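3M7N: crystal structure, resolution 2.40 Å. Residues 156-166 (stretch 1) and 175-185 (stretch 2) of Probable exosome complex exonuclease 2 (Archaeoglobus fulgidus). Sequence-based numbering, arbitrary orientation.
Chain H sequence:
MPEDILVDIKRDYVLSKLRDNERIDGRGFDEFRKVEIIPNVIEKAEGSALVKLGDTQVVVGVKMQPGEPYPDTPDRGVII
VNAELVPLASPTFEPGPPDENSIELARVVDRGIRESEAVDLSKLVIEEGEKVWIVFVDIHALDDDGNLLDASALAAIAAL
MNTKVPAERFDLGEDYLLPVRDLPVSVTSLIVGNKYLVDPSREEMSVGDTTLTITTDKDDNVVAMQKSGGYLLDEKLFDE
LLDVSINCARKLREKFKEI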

# COMPACT_ATOMS: atom_id res chain seq x y z
N ALA H 156 -12.42 -13.02 -26.97
CA ALA H 156 -13.03 -11.71 -27.15
C ALA H 156 -13.77 -11.56 -28.51
O ALA H 156 -14.92 -11.11 -28.54
CB ALA H 156 -12.01 -10.61 -26.94
N ILE H 157 -13.13 -11.94 -29.62
CA ILE H 157 -13.81 -11.79 -30.91
C ILE H 157 -14.96 -12.80 -31.09
O ILE H 157 -16.00 -12.49 -31.65
CB ILE H 157 -12.83 -11.83 -32.13
CG1 ILE H 157 -13.57 -11.46 -33.41
CG2 ILE H 157 -12.16 -13.19 -32.28
CD1 ILE H 157 -13.90 -9.97 -33.54
N ALA H 158 -14.78 -14.01 -30.59
CA ALA H 158 -15.88 -14.97 -30.59
C ALA H 158 -17.09 -14.41 -29.83
O ALA H 158 -18.24 -14.53 -30.28
CB ALA H 158 -15.43 -16.31 -30.01
N ALA H 159 -16.83 -13.79 -28.69
CA ALA H 159 -17.89 -13.20 -27.88
C ALA H 159 -18.58 -12.07 -28.63
O ALA H 159 -19.81 -11.96 -28.59
CB ALA H 159 -17.35 -12.70 -26.57
N LEU H 160 -17.79 -11.22 -29.29
CA LEU H 160 -18.35 -10.12 -30.04
C LEU H 160 -19.23 -10.65 -31.19
O LEU H 160 -20.32 -10.14 -31.43
CB LEU H 160 -17.25 -9.21 -30.56
CG LEU H 160 -16.65 -8.33 -29.47
CD1 LEU H 160 -15.36 -7.67 -29.94
CD2 LEU H 160 -17.69 -7.30 -28.97
N MET H 161 -18.75 -11.70 -31.85
CA MET H 161 -19.48 -12.34 -32.93
C MET H 161 -20.78 -13.01 -32.45
O MET H 161 -21.68 -13.25 -33.25
CB MET H 161 -18.59 -13.36 -33.63
CG MET H 161 -17.44 -12.73 -34.41
SD MET H 161 -16.24 -13.95 -34.99
CE MET H 161 -17.20 -14.77 -36.28
N ASN H 162 -20.88 -13.32 -31.17
CA ASN H 162 -22.13 -13.88 -30.66
C ASN H 162 -22.87 -12.97 -29.70
O ASN H 162 -23.64 -13.43 -28.87
CB ASN H 162 -21.89 -15.24 -30.03
CG ASN H 162 -21.36 -16.27 -31.03
OD1 ASN H 162 -22.12 -17.11 -31.51
ND2 ASN H 162 -20.06 -16.20 -31.33
N THR H 163 -22.65 -11.66 -29.84
CA THR H 163 -23.35 -10.67 -29.05
C THR H 163 -24.71 -10.28 -29.64
O THR H 163 -24.91 -10.25 -30.85
CB THR H 163 -22.50 -9.41 -28.88
OG1 THR H 163 -21.35 -9.71 -28.10
CG2 THR H 163 -23.30 -8.31 -28.19
N LYS H 164 -25.65 -9.98 -28.75
CA LYS H 164 -26.98 -9.55 -29.14
C LYS H 164 -27.25 -8.22 -28.48
O LYS H 164 -27.26 -8.12 -27.25
CB LYS H 164 -28.02 -10.59 -28.71
CG LYS H 164 -29.46 -10.11 -28.85
CD LYS H 164 -30.45 -11.09 -28.18
CE LYS H 164 -30.74 -12.28 -29.08
NZ LYS H 164 -31.76 -13.20 -28.50
N VAL H 165 -27.44 -7.18 -29.29
CA VAL H 165 -27.69 -5.86 -28.75
C VAL H 165 -28.99 -5.87 -27.95
O VAL H 165 -30.00 -6.38 -28.42
CB VAL H 165 -27.73 -4.77 -29.84
CG1 VAL H 165 -27.86 -3.40 -29.21
CG2 VAL H 165 -26.47 -4.83 -30.69
N PRO H 166 -28.96 -5.32 -26.74
CA PRO H 166 -30.14 -5.40 -25.88
C PRO H 166 -31.02 -4.18 -26.07
O PRO H 166 -31.20 -3.41 -25.13
CB PRO H 166 -29.54 -5.37 -24.47
CG PRO H 166 -28.15 -4.74 -24.63
CD PRO H 166 -27.89 -4.54 -26.11
N ASP H 175 -34.24 -6.32 -30.54
CA ASP H 175 -32.86 -6.69 -30.33
C ASP H 175 -32.27 -7.02 -31.71
O ASP H 175 -33.01 -7.36 -32.64
CB ASP H 175 -32.77 -7.93 -29.44
CG ASP H 175 -33.09 -7.65 -27.97
OD1 ASP H 175 -33.25 -6.48 -27.56
OD2 ASP H 175 -33.15 -8.63 -27.20
N TYR H 176 -30.95 -6.91 -31.84
CA TYR H 176 -30.27 -7.40 -33.04
C TYR H 176 -28.84 -7.85 -32.75
O TYR H 176 -28.21 -7.36 -31.82
CB TYR H 176 -30.25 -6.33 -34.14
CG TYR H 176 -29.56 -5.06 -33.74
CD1 TYR H 176 -30.22 -4.10 -33.01
CD2 TYR H 176 -28.23 -4.82 -34.10
CE1 TYR H 176 -29.59 -2.93 -32.63
CE2 TYR H 176 -27.60 -3.64 -33.73
CZ TYR H 176 -28.29 -2.70 -33.00
OH TYR H 176 -27.70 -1.53 -32.61
N LEU H 177 -28.36 -8.77 -33.57
CA LEU H 177 -26.96 -9.18 -33.56
C LEU H 177 -26.04 -7.99 -33.81
O LEU H 177 -26.26 -7.20 -34.73
CB LEU H 177 -26.72 -10.25 -34.61
CG LEU H 177 -27.66 -11.45 -34.50
CD1 LEU H 177 -27.16 -12.61 -35.36
CD2 LEU H 177 -27.82 -11.88 -33.04
N LEU H 178 -25.01 -7.87 -32.97
CA LEU H 178 -23.97 -6.85 -33.18
C LEU H 178 -23.34 -7.06 -34.55
O LEU H 178 -22.94 -8.17 -34.90
CB LEU H 178 -22.91 -6.97 -32.09
CG LEU H 178 -21.81 -5.92 -31.93
CD1 LEU H 178 -22.34 -4.67 -31.23
CD2 LEU H 178 -20.66 -6.52 -31.12
N PRO H 179 -23.25 -5.99 -35.34
CA PRO H 179 -22.57 -6.12 -36.63
C PRO H 179 -21.05 -6.27 -36.45
O PRO H 179 -20.39 -5.33 -36.04
CB PRO H 179 -22.89 -4.79 -37.35
CG PRO H 179 -23.97 -4.12 -36.50
CD PRO H 179 -23.77 -4.64 -35.10
N VAL H 180 -20.53 -7.45 -36.75
CA VAL H 180 -19.08 -7.67 -36.71
C VAL H 180 -18.53 -7.83 -38.13
O VAL H 180 -18.95 -8.71 -38.87
CB VAL H 180 -18.72 -8.93 -35.90
CG1 VAL H 180 -17.22 -9.12 -35.90
CG2 VAL H 180 -19.26 -8.82 -34.47
N ARG H 181 -17.56 -7.00 -38.51
CA ARG H 181 -17.08 -7.00 -39.89
C ARG H 181 -15.62 -7.38 -40.10
O ARG H 181 -15.08 -7.20 -41.18
CB ARG H 181 -17.36 -5.65 -40.52
CG ARG H 181 -16.78 -4.52 -39.74
CD ARG H 181 -17.18 -3.19 -40.36
NE ARG H 181 -16.70 -2.06 -39.58
CZ ARG H 181 -16.87 -0.79 -39.92
NH1 ARG H 181 -17.52 -0.48 -41.04
NH2 ARG H 181 -16.39 0.18 -39.13
N ASP H 182 -14.96 -7.92 -39.08
CA ASP H 182 -13.60 -8.41 -39.29
C ASP H 182 -13.31 -9.44 -38.23
O ASP H 182 -14.11 -9.67 -37.33
CB ASP H 182 -12.56 -7.26 -39.26
CG ASP H 182 -11.30 -7.58 -40.09
OD1 ASP H 182 -10.79 -6.67 -40.78
OD2 ASP H 182 -10.81 -8.73 -40.05
N LEU H 183 -12.17 -10.10 -38.37
CA LEU H 183 -11.85 -11.20 -37.48
C LEU H 183 -10.37 -11.12 -37.09
O LEU H 183 -9.54 -11.86 -37.60
CB LEU H 183 -12.20 -12.52 -38.16
CG LEU H 183 -12.75 -13.66 -37.29
CD1 LEU H 183 -13.05 -14.92 -38.12
CD2 LEU H 183 -11.79 -13.99 -36.14
N PRO H 184 -10.06 -10.19 -36.17
CA PRO H 184 -8.73 -10.03 -35.57
C PRO H 184 -8.31 -11.30 -34.84
O PRO H 184 -9.08 -11.81 -34.02
CB PRO H 184 -8.94 -8.95 -34.50
CG PRO H 184 -10.28 -8.41 -34.70
CD PRO H 184 -11.08 -9.31 -35.57
N VAL H 185 -7.09 -11.77 -35.12
CA VAL H 185 -6.52 -12.93 -34.46
C VAL H 185 -5.09 -12.59 -34.19
O VAL H 185 -4.40 -12.04 -35.07
CB VAL H 185 -6.54 -14.17 -35.36
CG1 VAL H 185 -5.85 -15.34 -34.68
CG2 VAL H 185 -7.98 -14.51 -35.78
O HOH W 1 -22.19 -10.86 -34.23

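The two stretches run antiparallel and bury 747 Å² between them, changing character along their length: a short backbone pairing joins 163-166 to 175-178, and beyond it the last turns of a helix rest their side chains on the segment 180-184.

The pairing is held by two hydrogen bonds. V165 N donates to Y176 O at 2.7 Å, and L178 N donates to T163 O at 3.2 Å with a nearly straight N-H...O angle of 165°. These bonds flank the pair whose CA atoms come closest, K164 CA and L177 CA, 4.4 Å apart. T163 O also receives a CA-H...O contact from L177 CA at 3.6 Å, so one carbonyl meets two consecutive residues of stretch 2.

V165 is the main bump of this half. Its side chain shares a face of the pairing with that of Y176, and its CG2 methyl sits over one face of the tyrosine ring, 3.5 Å from Y176 CE2 and 24° off the ring normal, in a CH-pi contact. The same methyl reaches L178 CD1 at 4.2 Å, so it fills a hollow between the aromatic ring and the leucine. A branched, compact valine suits this place, because its methyl can meet the ring face while the backbone remains close enough to bond. On the other face are K164 and L177; the lysine's aliphatic chain brings CD to 3.8 Å from D175 OD2, and a bend at chi3 (-80°) leaves K164 NZ 5.0 Å from D175 OD2. D175 packs at the end of the pairing, its CB 3.3 Å from V165 O.

L178 forms the link to the helix. Its side chain points toward stretch 1, with CD1 near V165 and CD2 3.7 Å from L160 CD2. The two branches thus span from the strand pairing to the helix, an apt use of a forked, buried side chain. The helix is finished off locally: N162 ND2 bonds to A158 O at 2.7 Å and T163 OG1 to A159 O at 2.8 Å, which occupies carbonyls near its end with side-chain donors. Just beyond, a water lies between the stretches, 2.6 Å from M161 O and 2.9 Å from L178 O, within hydrogen-bonding reach of both carbonyls.

V180 is the complementary bump from stretch 2. It points toward the helix and rests against its end: V180 CG2 lies 3.5 Å from L160 O and 3.8 Å from M161 CA, and V180 CG1 meets M161 CG at 3.9 Å and I157 CD1 at 4.2 Å. Although the CA-to-CB bond of M161 points away, its flexible chain still packs along the contact, with SD 4.2 Å from L183 CG.

One turn earlier, I157 projects toward stretch 2 and fills a hollow lined by V180, D182, L183 and P184. Its CD1 lies 3.5 Å from P184 CD and 3.8 Å from D182 O, while CG2 touches L183 CD2 at 4.0 Å. The isoleucine's two arms thereby reach different walls of the pocket, and the proline ring presents its apolar CD to I157 CD1.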